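Local coordinates for hypothetical 39.9 kDa protein (PDB 2GA8) that acts as an ATP-dependent kinase of the P-loop type that could be involved in assembly of the endoplasmic reticulum membrane, at residues Glu102-Gln107 and Asp273-Lys278; Asn17-Asn22 and Phe223-Lys228; Glu300-Arg305 and Glu324-Asn329; Ile158-Gly163 and Asp252-Ser257. One frame throughout, in Å; residues are numbered along the deposited sequence.

Contact 1. Residues Glu102-Gln107 and Asp273-Lys278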
# COMPACT_ATOMS: atom_id res chain seq x y z
N GLU A 102 -11.39 -12.75 11.53
CA GLU A 102 -12.22 -11.55 11.58
C GLU A 102 -11.85 -10.66 12.77
O GLU A 102 -12.57 -9.71 13.09
CB GLU A 102 -13.70 -11.93 11.67
CG GLU A 102 -14.19 -12.79 10.51
CD GLU A 102 -15.67 -13.13 10.63
OE1 GLU A 102 -16.51 -12.23 10.41
OE2 GLU A 102 -15.99 -14.29 10.94
N ASP A 103 -10.74 -10.97 13.42
CA ASP A 103 -10.28 -10.22 14.59
C ASP A 103 -9.36 -9.06 14.21
O ASP A 103 -8.16 -9.25 13.99
CB ASP A 103 -9.57 -11.18 15.55
CG ASP A 103 -9.10 -10.50 16.81
OD1 ASP A 103 -9.39 -9.30 17.01
OD2 ASP A 103 -8.43 -11.18 17.62
N VAL A 104 -9.92 -7.85 14.14
CA VAL A 104 -9.13 -6.68 13.77
C VAL A 104 -8.09 -6.32 14.81
O VAL A 104 -7.19 -5.52 14.54
CB VAL A 104 -10.03 -5.45 13.51
CG1 VAL A 104 -11.02 -5.76 12.40
CG2 VAL A 104 -10.77 -5.03 14.79
N ASN A 105 -8.19 -6.91 16.00
CA ASN A 105 -7.23 -6.64 17.08
C ASN A 105 -6.13 -7.69 17.19
O ASN A 105 -5.28 -7.61 18.09
CB ASN A 105 -7.95 -6.51 18.43
CG ASN A 105 -8.34 -5.08 18.75
OD1 ASN A 105 -8.74 -4.78 19.88
ND2 ASN A 105 -8.23 -4.20 17.77
N PHE A 106 -6.13 -8.68 16.31
CA PHE A 106 -5.10 -9.71 16.31
C PHE A 106 -3.80 -9.02 15.92
O PHE A 106 -3.70 -8.45 14.84
CB PHE A 106 -5.43 -10.80 15.29
CG PHE A 106 -4.39 -11.88 15.19
CD1 PHE A 106 -4.22 -12.81 16.22
CD2 PHE A 106 -3.59 -11.99 14.06
CE1 PHE A 106 -3.28 -13.82 16.12
CE2 PHE A 106 -2.63 -13.00 13.95
CZ PHE A 106 -2.48 -13.92 14.98
N GLN A 107 -2.81 -9.06 16.80
CA GLN A 107 -1.53 -8.42 16.51
C GLN A 107 -0.67 -9.24 15.57
O GLN A 107 -0.64 -10.47 15.64
CB GLN A 107 -0.76 -8.12 17.80
CG GLN A 107 -1.40 -7.04 18.67
CD GLN A 107 -1.56 -5.72 17.93
OE1 GLN A 107 -0.58 -5.10 17.52
NE2 GLN A 107 -2.80 -5.30 17.75
N ASP A 273 -12.35 5.98 8.35
CA ASP A 273 -12.40 6.23 9.80
C ASP A 273 -12.77 5.10 10.75
O ASP A 273 -13.22 5.35 11.88
CB ASP A 273 -13.32 7.43 10.10
CG ASP A 273 -14.79 7.15 9.79
OD1 ASP A 273 -15.17 5.97 9.66
OD2 ASP A 273 -15.57 8.12 9.69
N GLN A 274 -12.55 3.85 10.34
CA GLN A 274 -12.89 2.73 11.20
C GLN A 274 -11.72 1.79 11.45
O GLN A 274 -10.78 1.72 10.65
CB GLN A 274 -14.05 1.94 10.60
CG GLN A 274 -15.33 2.73 10.46
CD GLN A 274 -15.87 3.19 11.80
OE1 GLN A 274 -16.04 2.39 12.72
NE2 GLN A 274 -16.13 4.49 11.92
N GLU A 275 -11.82 1.08 12.56
CA GLU A 275 -10.83 0.10 13.01
C GLU A 275 -9.37 0.42 12.70
O GLU A 275 -8.89 1.51 13.01
CB GLU A 275 -11.20 -1.29 12.50
CG GLU A 275 -11.57 -1.35 11.02
CD GLU A 275 -10.88 -2.49 10.32
OE1 GLU A 275 -9.67 -2.66 10.54
OE2 GLU A 275 -11.55 -3.21 9.54
N ASN A 276 -8.65 -0.52 12.10
CA ASN A 276 -7.24 -0.31 11.80
C ASN A 276 -6.97 0.72 10.71
O ASN A 276 -5.90 1.31 10.66
CB ASN A 276 -6.57 -1.63 11.40
CG ASN A 276 -6.54 -2.64 12.53
OD1 ASN A 276 -6.68 -3.84 12.31
ND2 ASN A 276 -6.34 -2.16 13.75
N TRP A 277 -7.95 0.92 9.82
CA TRP A 277 -7.78 1.88 8.72
C TRP A 277 -7.59 3.29 9.24
O TRP A 277 -6.79 4.06 8.70
CB TRP A 277 -9.01 1.86 7.80
CG TRP A 277 -9.34 0.51 7.26
CD1 TRP A 277 -10.42 -0.26 7.58
CD2 TRP A 277 -8.58 -0.24 6.30
NE1 TRP A 277 -10.39 -1.45 6.87
CE2 TRP A 277 -9.27 -1.46 6.08
CE3 TRP A 277 -7.39 0.00 5.60
CZ2 TRP A 277 -8.80 -2.43 5.20
CZ3 TRP A 277 -6.93 -0.97 4.71
CH2 TRP A 277 -7.63 -2.17 4.52
N LYS A 278 -8.32 3.63 10.29
CA LYS A 278 -8.25 4.96 10.87
C LYS A 278 -6.85 5.28 11.35
O LYS A 278 -6.45 6.44 11.34
CB LYS A 278 -9.25 5.08 12.02
CG LYS A 278 -9.31 6.46 12.65
CD LYS A 278 -10.39 6.54 13.72
CE LYS A 278 -10.46 7.93 14.33
NZ LYS A 278 -11.57 8.06 15.31
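Val104 sets one methyl branch against the carboxylate of Glu275, and the side chain of Asn276 lies beside its backbone. Of these three residues Val104 gives up the largest area, and its CB, like those of its two partners, is directed across the gap. CG1 meets both carboxylate oxygens evenly, at 3.9 Å from Glu275 OE1 and from OE2, the two side chains crossing at about a right angle. Glu275 CG stands between its own N and C (chi1 47°), and a bend at chi2 turns the acid back over the start of its helix. There OE1 takes the backbone N-H of Asn276 at 2.8 Å on its anti lone pair, and Ser192 OG as well. A leucine in place of Glu275 would probably leave that N-H and the Ser192 hydroxyl without their shared acceptor. The loop presents Val104 from a type I turn, Asp103 to Phe106, in which Asp103 OD1 receives Asn105 N at 2.9 Å as an Asx turn. Asn193 ND2 bonds to the carbonyls of Asp103 and Phe106, and the Asn276 side chain rests on Asn193 and Leu196. The loop between helix 84-92 and strand 109-111 thus meets the start of helix 275-285 beside the N-terminal part of helix 192-206.

Contact 2. Residues Asn17-Asn22 and Phe223-Lys228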
# COMPACT_ATOMS: atom_id res chain seq x y z
N ASN A 17 12.25 19.02 1.01
CA ASN A 17 12.04 19.73 2.27
C ASN A 17 12.32 18.86 3.50
O ASN A 17 12.74 19.37 4.54
CB ASN A 17 10.61 20.26 2.34
CG ASN A 17 10.48 21.66 1.77
OD1 ASN A 17 9.39 22.09 1.38
ND2 ASN A 17 11.59 22.39 1.74
N ARG A 18 12.10 17.56 3.36
CA ARG A 18 12.29 16.63 4.47
C ARG A 18 13.53 15.74 4.33
O ARG A 18 13.71 14.79 5.08
CB ARG A 18 11.05 15.73 4.59
CG ARG A 18 9.75 16.50 4.71
CD ARG A 18 9.68 17.25 6.04
NE ARG A 18 9.72 16.32 7.16
CZ ARG A 18 9.64 16.68 8.44
NH1 ARG A 18 9.51 17.96 8.77
NH2 ARG A 18 9.67 15.76 9.39
N ILE A 19 14.39 16.08 3.37
CA ILE A 19 15.60 15.31 3.08
C ILE A 19 16.49 14.99 4.29
O ILE A 19 17.10 13.93 4.34
CB ILE A 19 16.45 16.04 2.01
CG1 ILE A 19 17.41 15.05 1.35
CG2 ILE A 19 17.20 17.21 2.64
CD1 ILE A 19 16.72 13.98 0.53
N GLU A 20 16.56 15.91 5.24
CA GLU A 20 17.38 15.71 6.43
C GLU A 20 16.59 15.16 7.61
O GLU A 20 17.17 14.79 8.63
CB GLU A 20 18.05 17.03 6.84
CG GLU A 20 19.13 17.51 5.88
CD GLU A 20 19.66 18.89 6.24
OE1 GLU A 20 20.12 19.09 7.38
OE2 GLU A 20 19.62 19.79 5.36
N ASP A 21 15.27 15.09 7.46
CA ASP A 21 14.40 14.61 8.53
C ASP A 21 13.74 13.26 8.29
O ASP A 21 13.36 12.57 9.24
CB ASP A 21 13.30 15.65 8.79
CG ASP A 21 13.85 17.00 9.19
OD1 ASP A 21 14.56 17.07 10.21
OD2 ASP A 21 13.57 17.99 8.48
N ASN A 22 13.58 12.89 7.03
CA ASN A 22 12.93 11.62 6.71
C ASN A 22 13.66 10.89 5.60
O ASN A 22 14.02 11.49 4.58
CB ASN A 22 11.48 11.86 6.26
CG ASN A 22 10.62 12.47 7.35
OD1 ASN A 22 10.52 13.70 7.47
ND2 ASN A 22 10.00 11.62 8.15
N PHE A 223 17.68 15.43 -6.40
CA PHE A 223 18.27 14.15 -6.80
C PHE A 223 19.70 14.00 -6.31
O PHE A 223 20.14 12.89 -5.98
CB PHE A 223 18.19 13.98 -8.31
CG PHE A 223 16.78 13.86 -8.83
CD1 PHE A 223 15.81 13.17 -8.10
CD2 PHE A 223 16.43 14.39 -10.07
CE1 PHE A 223 14.52 13.01 -8.59
CE2 PHE A 223 15.13 14.24 -10.57
CZ PHE A 223 14.18 13.55 -9.82
N GLU A 224 20.44 15.10 -6.25
CA GLU A 224 21.82 15.07 -5.76
C GLU A 224 21.80 14.70 -4.28
O GLU A 224 22.55 13.83 -3.83
CB GLU A 224 22.46 16.45 -5.93
CG GLU A 224 23.91 16.54 -5.47
CD GLU A 224 24.88 16.02 -6.51
OE1 GLU A 224 24.80 16.48 -7.67
OE2 GLU A 224 25.72 15.15 -6.17
N LYS A 225 20.92 15.35 -3.53
CA LYS A 225 20.80 15.09 -2.10
C LYS A 225 20.40 13.65 -1.79
O LYS A 225 20.99 13.01 -0.93
CB LYS A 225 19.76 16.04 -1.48
CG LYS A 225 20.10 17.50 -1.61
CD LYS A 225 18.97 18.34 -1.05
CE LYS A 225 19.18 19.81 -1.30
NZ LYS A 225 18.00 20.59 -0.84
N LEU A 226 19.39 13.15 -2.49
CA LEU A 226 18.96 11.79 -2.23
C LEU A 226 20.03 10.76 -2.62
O LEU A 226 20.22 9.77 -1.92
CB LEU A 226 17.64 11.50 -2.96
CG LEU A 226 17.61 11.32 -4.48
CD1 LEU A 226 18.07 9.91 -4.84
CD2 LEU A 226 16.19 11.55 -4.98
N SER A 227 20.72 11.03 -3.72
CA SER A 227 21.76 10.13 -4.21
C SER A 227 22.90 9.93 -3.23
O SER A 227 23.51 8.87 -3.19
CB SER A 227 22.33 10.65 -5.54
OG SER A 227 21.36 10.60 -6.57
N LYS A 228 23.19 10.96 -2.44
CA LYS A 228 24.27 10.89 -1.47
C LYS A 228 23.82 10.44 -0.08
O LYS A 228 24.64 10.37 0.84
CB LYS A 228 24.94 12.27 -1.33
CG LYS A 228 25.57 12.81 -2.61
CD LYS A 228 26.70 11.92 -3.08
CE LYS A 228 27.44 12.55 -4.26
NZ LYS A 228 28.46 11.61 -4.82
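Ile19 and Leu226 bring the backbones to within 7.2 Å, CA to CA, where the turn that follows helix 4-17 passes the last turn of helix 222-227. The contact is made by aliphatic carbon. Ile19 is directed at the helix, and its CG1 lies 3.8 Å from Lys225 CB. With CG1 swung roughly opposite the backbone N (chi1 -160°) and CD1 folded at chi2 66°, the ethyl arm continues past Lys225 to the main chain of Leu226, CD1 ending 4.1 Å from Leu226 N. The side chain of Leu226 takes a smaller share: its CB is 4.4 Å from Ile19 CD1, but its end leads off, and the side chain touches Tyr52 of helix 47-58. Lys225 contributes the foot of its side chain, while the rest runs out extended and delivers NZ to a salt bridge with Asp16, in helix 4-17. The 17-22 turn has its own internal clamp. Arg18 grips Asn22 OD1 side-on, with NE at 2.8 Å and NH2 at 2.9 Å, and Asn22 OD1 lies close to the guanidinium plane. Arg18 O in turn collects the N-H groups of Asp21 and Asn22. On the helix, Ser227 OG donates to Phe223 O at 2.7 Å, from the face opposite to that used by Ser227 N. Chemically, then, the interface divides its work: Ile19 makes apolar contact between turn and helix, and Lys225 serves twice, as an apolar stem against Ile19 and as a charge tying helix 222-227 to helix 4-17.

Contact 3. Residues Glu300-Arg305 and Glu324-Asn329. With SO4 (sulfate ion), chain H.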
# COMPACT_ATOMS: atom_id res chain seq x y z
N GLU A 300 -21.13 9.53 -13.63
CA GLU A 300 -21.51 8.84 -14.86
C GLU A 300 -20.39 8.04 -15.51
O GLU A 300 -20.57 6.86 -15.85
CB GLU A 300 -22.08 9.83 -15.87
CG GLU A 300 -23.56 10.11 -15.68
CD GLU A 300 -24.43 8.90 -16.03
OE1 GLU A 300 -25.67 8.99 -15.89
OE2 GLU A 300 -23.86 7.87 -16.45
N ALA A 301 -19.23 8.67 -15.71
CA ALA A 301 -18.10 7.99 -16.33
C ALA A 301 -17.60 6.83 -15.48
O ALA A 301 -17.19 5.79 -16.00
CB ALA A 301 -16.97 8.99 -16.57
N THR A 302 -17.61 7.01 -14.17
CA THR A 302 -17.15 5.96 -13.28
C THR A 302 -18.16 4.82 -13.24
O THR A 302 -17.79 3.65 -13.21
CB THR A 302 -16.91 6.50 -11.86
OG1 THR A 302 -15.98 7.58 -11.92
CG2 THR A 302 -16.35 5.40 -10.97
N GLU A 303 -19.44 5.18 -13.25
CA GLU A 303 -20.49 4.17 -13.23
C GLU A 303 -20.34 3.27 -14.45
O GLU A 303 -20.43 2.05 -14.35
CB GLU A 303 -21.86 4.85 -13.28
CG GLU A 303 -23.02 3.88 -13.27
CD GLU A 303 -24.34 4.58 -13.47
OE1 GLU A 303 -24.59 5.06 -14.60
OE2 GLU A 303 -25.12 4.68 -12.50
N GLU A 304 -20.10 3.89 -15.60
CA GLU A 304 -19.94 3.13 -16.84
C GLU A 304 -18.69 2.27 -16.79
O GLU A 304 -18.71 1.12 -17.21
CB GLU A 304 -19.84 4.08 -18.04
CG GLU A 304 -19.68 3.34 -19.36
CD GLU A 304 -19.34 4.26 -20.51
OE1 GLU A 304 -18.25 4.87 -20.48
OE2 GLU A 304 -20.16 4.38 -21.44
N ARG A 305 -17.61 2.84 -16.27
CA ARG A 305 -16.34 2.13 -16.16
C ARG A 305 -16.47 0.87 -15.31
O ARG A 305 -16.02 -0.20 -15.70
CB ARG A 305 -15.27 3.06 -15.59
CG ARG A 305 -13.86 2.47 -15.56
CD ARG A 305 -12.81 3.51 -15.19
NE ARG A 305 -12.69 4.57 -16.19
CZ ARG A 305 -13.44 5.67 -16.22
NH1 ARG A 305 -14.37 5.88 -15.29
NH2 ARG A 305 -13.26 6.57 -17.18
N GLU A 324 -26.70 -0.98 -12.39
CA GLU A 324 -27.59 -1.16 -11.25
C GLU A 324 -26.80 -1.55 -10.00
O GLU A 324 -27.06 -1.03 -8.92
CB GLU A 324 -28.64 -2.23 -11.55
CG GLU A 324 -29.48 -2.63 -10.34
CD GLU A 324 -30.26 -1.47 -9.75
OE1 GLU A 324 -31.14 -0.92 -10.45
OE2 GLU A 324 -30.01 -1.12 -8.57
N LYS A 325 -25.86 -2.48 -10.16
CA LYS A 325 -25.05 -2.92 -9.03
C LYS A 325 -24.24 -1.75 -8.50
O LYS A 325 -24.05 -1.61 -7.29
CB LYS A 325 -24.11 -4.05 -9.46
CG LYS A 325 -23.20 -4.53 -8.33
CD LYS A 325 -22.34 -5.70 -8.75
CE LYS A 325 -21.42 -6.12 -7.60
NZ LYS A 325 -20.56 -7.28 -7.97
N PHE A 326 -23.74 -0.92 -9.40
CA PHE A 326 -22.95 0.25 -9.03
C PHE A 326 -23.80 1.21 -8.20
O PHE A 326 -23.39 1.66 -7.14
CB PHE A 326 -22.45 0.97 -10.28
CG PHE A 326 -21.60 2.17 -9.99
CD1 PHE A 326 -20.25 2.03 -9.70
CD2 PHE A 326 -22.15 3.45 -10.04
CE1 PHE A 326 -19.45 3.15 -9.47
CE2 PHE A 326 -21.37 4.57 -9.80
CZ PHE A 326 -20.01 4.42 -9.52
N ARG A 327 -25.00 1.52 -8.70
CA ARG A 327 -25.88 2.45 -8.01
C ARG A 327 -26.35 1.98 -6.64
O ARG A 327 -26.48 2.79 -5.72
CB ARG A 327 -27.11 2.75 -8.88
CG ARG A 327 -26.79 3.38 -10.22
CD ARG A 327 -28.07 3.89 -10.88
NE ARG A 327 -29.07 2.83 -11.04
CZ ARG A 327 -29.28 2.17 -12.17
NH1 ARG A 327 -28.56 2.44 -13.25
NH2 ARG A 327 -30.21 1.22 -12.21
N SER A 328 -26.61 0.68 -6.49
CA SER A 328 -27.10 0.14 -5.23
C SER A 328 -26.05 -0.28 -4.21
O SER A 328 -26.36 -0.46 -3.04
CB SER A 328 -28.03 -1.05 -5.50
OG SER A 328 -27.33 -2.12 -6.11
N ASN A 329 -24.80 -0.43 -4.65
CA ASN A 329 -23.73 -0.84 -3.75
C ASN A 329 -22.84 0.34 -3.37
O ASN A 329 -22.04 0.81 -4.18
CB ASN A 329 -22.87 -1.92 -4.41
CG ASN A 329 -21.96 -2.62 -3.42
OD1 ASN A 329 -21.51 -2.02 -2.45
ND2 ASN A 329 -21.67 -3.89 -3.68
S SO4 H . -30.11 2.16 -16.72
O1 SO4 H . -31.01 0.99 -16.56
O2 SO4 H . -28.83 1.90 -16.04
O3 SO4 H . -29.86 2.38 -18.16
O4 SO4 H . -30.75 3.35 -16.14
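Phe326 and Glu303 meet because both hold CG anti to the backbone N (chi1 near 180° in each), which extends the ring straight at helix 300-305 and carries the Glu303 chain obliquely across it. Glu303 CA sits over the centre of the ring face in a CH-pi contact, 3.6 Å from the centroid and 13° off the normal. Farther out, Glu303 CG touches Phe326 CD2 at 3.4 Å, and Thr302 CG2 approaches obliquely, 4.1 Å from Phe326 CZ. Glu303 OE2 lies against the aliphatic part of Arg327, 3.1 Å from CG, while OE1 forms a salt bridge with Arg323. Arg327, bent at chi3, gives NH1 to sulfate O2 (2.9 Å), and its NH2 forms a salt bridge with Glu324 OE1, the hydrogen bond in it weak. With an alanine in place of Phe326, a gap is likely to open over the Glu303 backbone, and Thr302 CG2 would lose a neighbour. Tyr299 meets the same ring edge-to-face and Val306 also touches it, so Phe326 is inserted between helix 319-328 and helix 299-312; the segment axes pass 9.6 Å apart at 124°. Thr302 lies close to Gly34 of the loop that probably binds ATP, which places this helical pair beside the nucleotide site.

Contact 4. Residues Ile158-Gly163 and Asp252-Ser257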
# COMPACT_ATOMS: atom_id res chain seq x y z
N ILE A 158 5.27 1.69 -5.72
CA ILE A 158 3.86 1.77 -5.35
C ILE A 158 3.51 0.62 -4.42
O ILE A 158 4.10 -0.46 -4.48
CB ILE A 158 2.93 1.69 -6.58
CG1 ILE A 158 3.23 0.41 -7.38
CG2 ILE A 158 3.10 2.93 -7.46
CD1 ILE A 158 2.27 0.18 -8.54
N VAL A 159 2.54 0.87 -3.54
CA VAL A 159 2.07 -0.17 -2.64
C VAL A 159 0.56 -0.22 -2.81
O VAL A 159 -0.17 0.61 -2.28
CB VAL A 159 2.38 0.15 -1.15
CG1 VAL A 159 1.66 -0.85 -0.25
CG2 VAL A 159 3.88 0.08 -0.90
N PRO A 160 0.07 -1.17 -3.62
CA PRO A 160 -1.38 -1.27 -3.80
C PRO A 160 -1.95 -1.97 -2.57
O PRO A 160 -1.33 -2.87 -2.00
CB PRO A 160 -1.51 -2.14 -5.05
CG PRO A 160 -0.20 -1.92 -5.78
CD PRO A 160 0.78 -1.96 -4.64
N MET A 161 -3.14 -1.55 -2.16
CA MET A 161 -3.79 -2.15 -0.99
C MET A 161 -4.32 -3.54 -1.35
O MET A 161 -4.55 -4.38 -0.48
CB MET A 161 -4.93 -1.24 -0.55
CG MET A 161 -5.45 -1.48 0.84
SD MET A 161 -6.80 -0.33 1.19
CE MET A 161 -8.14 -1.26 0.64
N ASP A 162 -4.49 -3.78 -2.65
CA ASP A 162 -5.02 -5.04 -3.18
C ASP A 162 -4.35 -6.32 -2.68
O ASP A 162 -5.00 -7.35 -2.51
CB ASP A 162 -4.96 -5.03 -4.71
CG ASP A 162 -5.76 -3.90 -5.30
OD1 ASP A 162 -7.00 -4.03 -5.38
OD2 ASP A 162 -5.15 -2.88 -5.68
N GLY A 163 -3.04 -6.25 -2.46
CA GLY A 163 -2.31 -7.42 -2.00
C GLY A 163 -2.70 -7.84 -0.60
O GLY A 163 -2.34 -8.93 -0.15
N ASP A 252 5.47 -11.31 -2.40
CA ASP A 252 6.51 -10.42 -2.88
C ASP A 252 6.37 -9.84 -4.29
O ASP A 252 7.25 -10.01 -5.13
CB ASP A 252 7.86 -11.13 -2.78
CG ASP A 252 7.97 -11.99 -1.54
OD1 ASP A 252 7.57 -11.52 -0.45
OD2 ASP A 252 8.46 -13.13 -1.64
N GLN A 253 5.27 -9.13 -4.54
CA GLN A 253 5.05 -8.53 -5.85
C GLN A 253 5.68 -7.15 -5.94
O GLN A 253 5.97 -6.65 -7.03
CB GLN A 253 3.56 -8.44 -6.15
CG GLN A 253 2.90 -9.79 -6.30
CD GLN A 253 3.40 -10.53 -7.53
OE1 GLN A 253 3.45 -11.76 -7.55
NE2 GLN A 253 3.77 -9.79 -8.56
N TYR A 254 5.89 -6.52 -4.79
CA TYR A 254 6.48 -5.20 -4.76
C TYR A 254 7.60 -5.17 -3.73
O TYR A 254 7.42 -5.59 -2.60
CB TYR A 254 5.42 -4.15 -4.41
CG TYR A 254 4.20 -4.22 -5.30
CD1 TYR A 254 4.19 -3.61 -6.55
CD2 TYR A 254 3.07 -4.94 -4.91
CE1 TYR A 254 3.09 -3.71 -7.39
CE2 TYR A 254 1.97 -5.06 -5.74
CZ TYR A 254 1.98 -4.44 -6.98
OH TYR A 254 0.89 -4.55 -7.80
N CYS A 255 8.77 -4.69 -4.15
CA CYS A 255 9.89 -4.59 -3.25
C CYS A 255 10.21 -3.14 -2.93
O CYS A 255 10.35 -2.31 -3.83
CB CYS A 255 11.15 -5.22 -3.85
SG CYS A 255 12.60 -4.95 -2.78
N ILE A 256 10.29 -2.84 -1.64
CA ILE A 256 10.64 -1.50 -1.19
C ILE A 256 12.03 -1.68 -0.61
O ILE A 256 12.20 -2.31 0.43
CB ILE A 256 9.67 -1.01 -0.09
CG1 ILE A 256 8.26 -0.91 -0.66
CG2 ILE A 256 10.13 0.34 0.44
CD1 ILE A 256 7.20 -0.63 0.39
N SER A 257 13.03 -1.14 -1.30
CA SER A 257 14.42 -1.28 -0.87
C SER A 257 15.02 0.01 -0.31
O SER A 257 14.34 1.03 -0.20
CB SER A 257 15.29 -1.73 -2.04
OG SER A 257 15.47 -0.65 -2.96
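Tyr254 offers one face of its ring to Pro160, whose CD sits 3.6 Å from the centroid and 17° off the normal, a CH-pi contact displaced toward the rim. The proline ring comes in from the opposite direction, and its CG reaches on to the phenol end, 3.5 Å from Tyr254 CZ. Ile158 approaches obliquely: its CG1 is 4.1 Å from Tyr254 CE1, and its carbonyl O stands 3.8 Å from Tyr254 CD1. That oxygen is buried here with no partner in the model; the ring lies beside it but probably gives it no donor. Tyr254 CG lies opposite the carbonyl carbon (chi1 -53°), an orientation that carries the ring over Pro160. Beyond the ring, a second patch is purely aliphatic: Val159 CG2 meets Ile256 CD1 at 3.6 Å, the two side chains crossing at about a right angle. Val159 starts out away from the other strand and touches Ile256 only with this branch; its side chain also touches Leu198 of helix 192-206. Ile256 leans on Leu202 of the same helix. The contact joins two different sheets. Residues 158-160 belong to an outermost strand of the five-stranded parallel sheet and pair with strand 262-267, whereas strand 248-256 is an outermost strand of the mixed sheet. A classic beta bulge sets Gln253 and Tyr254 together opposite Val239. The parallel sheet, with strand order 2-3-1-4-5 and a Walker A-type loop, probably ATP-binding, after strand 25-30, is consistent with the core of P-loop kinases.

Overall arrangement
Contact 4 lies near the centre of the molecule, its centre about 20 Å from that of contact 1, about 23 Å from contact 2 and about 28 Å from contact 3; the centres of contacts 2 and 3 are about 43 Å apart. Both segments of contact 4 lie between those of contact 1 in sequence, and the two touch where Trp277 packs on Met161. Contact 2 alternates with each of them along the chain, while contact 3 follows all three as a local helix pair. Helix 192-206 borders contacts 1 and 4. Together, contacts 1 and 4 join the mixed-sheet region to the P-loop core, and contacts 2 and 3 pack helices and turns on opposite sides of the chain's centre.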